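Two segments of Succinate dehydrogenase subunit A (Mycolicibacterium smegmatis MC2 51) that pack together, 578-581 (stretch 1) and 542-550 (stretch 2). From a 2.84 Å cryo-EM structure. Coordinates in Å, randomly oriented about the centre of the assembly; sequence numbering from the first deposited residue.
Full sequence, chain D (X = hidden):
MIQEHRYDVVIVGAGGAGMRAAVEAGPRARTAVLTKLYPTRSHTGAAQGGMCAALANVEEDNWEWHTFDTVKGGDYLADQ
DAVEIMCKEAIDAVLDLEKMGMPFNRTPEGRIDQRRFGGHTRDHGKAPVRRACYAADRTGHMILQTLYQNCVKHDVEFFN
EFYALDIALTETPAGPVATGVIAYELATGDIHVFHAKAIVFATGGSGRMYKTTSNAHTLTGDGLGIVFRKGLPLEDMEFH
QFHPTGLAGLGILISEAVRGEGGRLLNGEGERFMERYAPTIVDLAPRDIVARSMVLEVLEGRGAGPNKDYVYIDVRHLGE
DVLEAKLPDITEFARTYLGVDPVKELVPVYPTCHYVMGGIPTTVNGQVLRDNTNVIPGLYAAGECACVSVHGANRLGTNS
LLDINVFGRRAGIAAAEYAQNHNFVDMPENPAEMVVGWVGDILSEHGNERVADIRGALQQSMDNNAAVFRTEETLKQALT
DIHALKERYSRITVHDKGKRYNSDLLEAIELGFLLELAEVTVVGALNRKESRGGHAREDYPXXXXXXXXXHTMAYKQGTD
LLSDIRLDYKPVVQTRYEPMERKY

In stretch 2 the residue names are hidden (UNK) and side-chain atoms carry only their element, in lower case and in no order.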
ATOM      1  N   GLU D 578      34.995 -34.091  31.985  1.00 50.44           N
ATOM      2  CA  GLU D 578      35.892 -35.207  31.773  1.00 50.44           C
ATOM      3  C   GLU D 578      35.164 -36.523  32.009  1.00 50.44           C
ATOM      4  O   GLU D 578      34.223 -36.582  32.805  1.00 50.44           O
ATOM      5  CB  GLU D 578      37.109 -35.105  32.700  1.00 50.44           C
ATOM      6  CG  GLU D 578      37.990 -33.912  32.383  1.00 50.44           C
ATOM      7  CD  GLU D 578      38.649 -34.017  31.017  1.00 50.44           C
ATOM      8  OE1 GLU D 578      38.979 -35.145  30.595  1.00 50.44           O
ATOM      9  OE2 GLU D 578      38.829 -32.971  30.358  1.00 50.44           O
ATOM     10  N   PRO D 579      35.578 -37.593  31.332  1.00 47.61           N
ATOM     11  CA  PRO D 579      34.811 -38.840  31.379  1.00 47.61           C
ATOM     12  C   PRO D 579      34.675 -39.388  32.789  1.00 47.61           C
ATOM     13  O   PRO D 579      35.501 -39.127  33.665  1.00 47.61           O
ATOM     14  CB  PRO D 579      35.629 -39.788  30.497  1.00 47.61           C
ATOM     15  CG  PRO D 579      36.425 -38.896  29.620  1.00 47.61           C
ATOM     16  CD  PRO D 579      36.727 -37.684  30.420  1.00 47.61           C
ATOM     17  N   MET D 580      33.609 -40.157  32.994  1.00 53.51           N
ATOM     18  CA  MET D 580      33.360 -40.858  34.243  1.00 53.51           C
ATOM     19  C   MET D 580      32.202 -41.818  34.029  1.00 53.51           C
ATOM     20  O   MET D 580      31.249 -41.492  33.321  1.00 53.51           O
ATOM     21  CB  MET D 580      33.056 -39.878  35.389  1.00 53.51           C
ATOM     22  CG  MET D 580      31.804 -39.016  35.229  1.00 53.51           C
ATOM     23  SD  MET D 580      30.293 -39.815  35.807  1.00 53.51           S
ATOM     24  CE  MET D 580      30.591 -39.848  37.572  1.00 53.51           C
ATOM     25  N   GLU D 581      32.294 -42.995  34.635  1.00 55.07           N
ATOM     26  CA  GLU D 581      31.288 -44.033  34.446  1.00 55.07           C
ATOM     27  C   GLU D 581      29.947 -43.629  35.043  1.00 55.07           C
ATOM     28  O   GLU D 581      28.891 -43.960  34.501  1.00 55.07           O
ATOM     29  CB  GLU D 581      31.758 -45.349  35.063  1.00 55.07           C
ATOM     30  CG  GLU D 581      32.574 -46.223  34.122  1.00 55.07           C
ATOM     31  CD  GLU D 581      31.712 -47.144  33.274  1.00 55.07           C
ATOM     32  OE1 GLU D 581      30.783 -47.768  33.829  1.00 55.07           O
ATOM     33  OE2 GLU D 581      31.966 -47.250  32.056  1.00 55.07           O
ATOM     34  N   UNK D 542      32.429 -52.697  26.869  1.00 43.16           N
ATOM     35  CA  UNK D 542      32.862 -51.685  27.833  1.00 43.16           C
ATOM     36  C   UNK D 542      33.561 -50.552  27.101  1.00 43.16           C
ATOM     37  O   UNK D 542      34.357 -50.795  26.191  1.00 43.16           O
ATOM     38  c   UNK D 542      33.767 -52.285  28.915  1.00 43.16           C
ATOM     39  n   UNK D 542      35.762 -53.594  29.236  1.00 43.16           N
ATOM     40  c   UNK D 542      34.967 -53.010  28.351  1.00 43.16           C
ATOM     41  o   UNK D 542      35.184 -53.047  27.143  1.00 43.16           O
ATOM     42  N   UNK D 543      33.258 -49.322  27.494  1.00 45.62           N
ATOM     43  CA  UNK D 543      33.769 -48.150  26.800  1.00 45.62           C
ATOM     44  C   UNK D 543      35.286 -48.062  26.920  1.00 45.62           C
ATOM     45  O   UNK D 543      35.840 -48.186  28.014  1.00 45.62           O
ATOM     46  c   UNK D 543      32.358 -43.378  29.401  1.00 45.62           C
ATOM     47  n   UNK D 543      32.965 -44.251  28.605  1.00 45.62           N
ATOM     48  c   UNK D 543      33.402 -45.635  26.628  1.00 45.62           C
ATOM     49  n   UNK D 543      31.360 -42.639  28.948  1.00 45.62           N
ATOM     50  n   UNK D 543      32.759 -43.243  30.652  1.00 45.62           N
ATOM     51  c   UNK D 543      33.107 -46.901  27.372  1.00 45.62           C
ATOM     52  c   UNK D 543      32.607 -44.490  27.214  1.00 45.62           C
ATOM     53  N   UNK D 544      35.955 -47.857  25.785  1.00 49.52           N
ATOM     54  CA  UNK D 544      37.412 -47.731  25.732  1.00 49.52           C
ATOM     55  C   UNK D 544      37.762 -46.264  25.497  1.00 49.52           C
ATOM     56  O   UNK D 544      37.878 -45.794  24.370  1.00 49.52           O
ATOM     57  o   UNK D 544      39.994 -48.571  25.915  1.00 49.52           O
ATOM     58  c   UNK D 544      39.453 -48.936  24.852  1.00 49.52           C
ATOM     59  c   UNK D 544      37.986 -48.630  24.643  1.00 49.52           C
ATOM     60  o   UNK D 544      40.068 -49.541  23.951  1.00 49.52           O
ATOM     61  N   UNK D 545      37.947 -45.539  26.593  1.00 50.90           N
ATOM     62  CA  UNK D 545      38.183 -44.102  26.539  1.00 50.90           C
ATOM     63  C   UNK D 545      39.586 -43.743  26.079  1.00 50.90           C
ATOM     64  O   UNK D 545      39.867 -42.560  25.871  1.00 50.90           O
ATOM     65  c   UNK D 545      37.925 -43.482  27.913  1.00 50.90           C
ATOM     66  c   UNK D 545      36.453 -43.367  28.232  1.00 50.90           C
ATOM     67  o   UNK D 545      36.083 -43.514  29.413  1.00 50.90           O
ATOM     68  o   UNK D 545      35.661 -43.135  27.300  1.00 50.90           O
ATOM     69  N   UNK D 546      40.467 -44.723  25.909  1.00 50.45           N
ATOM     70  CA  UNK D 546      41.853 -44.452  25.555  1.00 50.45           C
ATOM     71  C   UNK D 546      42.149 -44.668  24.082  1.00 50.45           C
ATOM     72  O   UNK D 546      43.049 -44.021  23.539  1.00 50.45           O
ATOM     73  o   UNK D 546      42.911 -46.617  25.753  1.00 50.45           O
ATOM     74  c   UNK D 546      42.254 -45.516  27.788  1.00 50.45           C
ATOM     75  c   UNK D 546      42.795 -45.335  26.379  1.00 50.45           C
ATOM     76  N   UNK D 547      41.418 -45.560  23.423  1.00 53.34           N
ATOM     77  CA  UNK D 547      41.661 -45.874  22.027  1.00 53.34           C
ATOM     78  C   UNK D 547      40.589 -45.358  21.084  1.00 53.34           C
ATOM     79  O   UNK D 547      40.892 -45.096  19.921  1.00 53.34           O
ATOM     80  c   UNK D 547      42.799 -47.766  20.779  1.00 53.34           C
ATOM     81  o   UNK D 547      42.976 -47.053  19.793  1.00 53.34           O
ATOM     82  c   UNK D 547      41.788 -47.391  21.841  1.00 53.34           C
ATOM     83  n   UNK D 547      43.472 -48.892  20.977  1.00 53.34           N
ATOM     84  N   UNK D 548      39.355 -45.196  21.547  1.00 43.91           N
ATOM     85  CA  UNK D 548      38.237 -44.906  20.663  1.00 43.91           C
ATOM     86  C   UNK D 548      37.450 -43.684  21.107  1.00 43.91           C
ATOM     87  O   UNK D 548      36.238 -43.616  20.916  1.00 43.91           O
ATOM     88  c   UNK D 548      39.025 -49.393  18.475  1.00 43.91           C
ATOM     89  c   UNK D 548      37.305 -46.108  20.554  1.00 43.91           C
ATOM     90  c   UNK D 548      38.201 -47.181  18.471  1.00 43.91           C
ATOM     91  c   UNK D 548      38.741 -49.512  19.810  1.00 43.91           C
ATOM     92  c   UNK D 548      38.185 -48.456  20.474  1.00 43.91           C
ATOM     93  o   UNK D 548      39.580 -50.453  17.807  1.00 43.91           O
ATOM     94  c   UNK D 548      38.756 -48.231  17.802  1.00 43.91           C
ATOM     95  c   UNK D 548      37.907 -47.271  19.820  1.00 43.91           C
ATOM     96  N   UNK D 549      38.107 -42.698  21.702  1.00 44.96           N
ATOM     97  CA  UNK D 549      37.415 -41.433  21.937  1.00 44.96           C
ATOM     98  C   UNK D 549      37.716 -40.438  20.825  1.00 44.96           C
ATOM     99  O   UNK D 549      38.258 -39.357  21.040  1.00 44.96           O
ATOM    100  c   UNK D 549      37.773 -40.865  23.303  1.00 44.96           C
ATOM    101  s   UNK D 549      37.209 -39.046  25.351  1.00 44.96           S
ATOM    102  c   UNK D 549      36.938 -39.649  23.681  1.00 44.96           C
ATOM    103  c   UNK D 549      36.315 -40.287  26.269  1.00 44.96           C
ATOM    104  N   UNK D 550      37.369 -40.826  19.603  1.00 37.31           N
ATOM    105  CA  UNK D 550      37.536 -39.973  18.441  1.00 37.31           C
ATOM    106  C   UNK D 550      36.382 -40.225  17.486  1.00 37.31           C
ATOM    107  O   UNK D 550      35.799 -41.309  17.463  1.00 37.31           O
ATOM    108  n   UNK D 550      41.075 -42.090  18.037  1.00 37.31           N
ATOM    109  n   UNK D 550      41.717 -44.276  17.737  1.00 37.31           N
ATOM    110  c   UNK D 550      40.088 -39.904  18.566  1.00 37.31           C
ATOM    111  c   UNK D 550      41.309 -40.654  18.083  1.00 37.31           C
ATOM    112  c   UNK D 550      42.014 -42.985  17.760  1.00 37.31           C
ATOM    113  c   UNK D 550      38.869 -40.234  17.737  1.00 37.31           C
ATOM    114  n   UNK D 550      43.252 -42.588  17.508  1.00 37.31           N
TER

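Position 542 carries two side-chain carbons, the second bearing one oxygen and one nitrogen, the planar end of an amide. It touches nothing on stretch 1, and its end leads away into an exposed setting where a polar, uncharged group is at ease. This is N542.

At position 543 three carbons run to a nitrogen and then to a carbon holding two more nitrogens, a guanidinium. The chain starts toward stretch 1, and one terminal nitrogen comes near the backbone of M580 and E581. The residue is R543. With chi1 and chi2 both t, the chain extends before chi3 (p) turns it, and it carries the guanidinium across, the CA atoms of R543 and E581 being 9.0 Å apart. R543 NH2 lies 3.5 Å from M580 O, which sits at the guanidinium edge; no hydrogen bond forms, but the carbonyl's partial negative charge faces a cation.

Position 544 has two carbons, the second carrying two oxygens: a carboxylate, out of reach of stretch 1, whose charge tolerates a partly exposed site. It is D544, whose backbone O accepts a hydrogen bond from the N of position 548 (3.2 Å), tying the loop together.

Position 545 shows the same carboxylate pattern, but its CB points toward stretch 1 and an oxygen approaches the ring of P579. This is D545. D545 OD2 is 3.9 Å from P579 CB. The carboxylate also forms a salt bridge with R543, closest at D545 OD1 to R543 NE, 3.2 Å, through charge alone because OD1 lies well out of the guanidinium plane.

Position 546 branches at once, its first carbon bearing one oxygen and one carbon: T546, remote from stretch 1, its small hydroxyl suited to an exposed site. Position 547 has two carbons, the second with an oxygen and a nitrogen, and is N547, again an exposed amide without a contact here.

Position 548 has one carbon and a six-carbon ring bearing an oxygen, hence Y548. Out of reach of stretch 1, it can keep its polar hydroxyl in a partly exposed place; its backbone N bonds to D544 O, and its O accepts a weak bond from the N of position 550.

Position 549 is an unbranched run of two carbons, a sulfur and a carbon, reaching P579. It is M549; the flexible thioether brings M549 CE to 3.6 Å from P579 CG, an apolar match for the proline ring.

Position 550 ends in another guanidinium after three carbons and a nitrogen. This is R550, out of reach of stretch 1, its charge tolerated where it is partly exposed; the weak bond from R550 N to Y548 O is 3.3 Å.

The contact is small, burying 197 Å² in total, and has no hydrogen bond across it. P579 packs against M549, while R543 meets the M580 carbonyl and lies near the charge of E581, with E581 OE2 4.3 Å from R543 NH2, beyond a salt bridge.

Stretch 2, residues 542-550: NRDDTNYMR
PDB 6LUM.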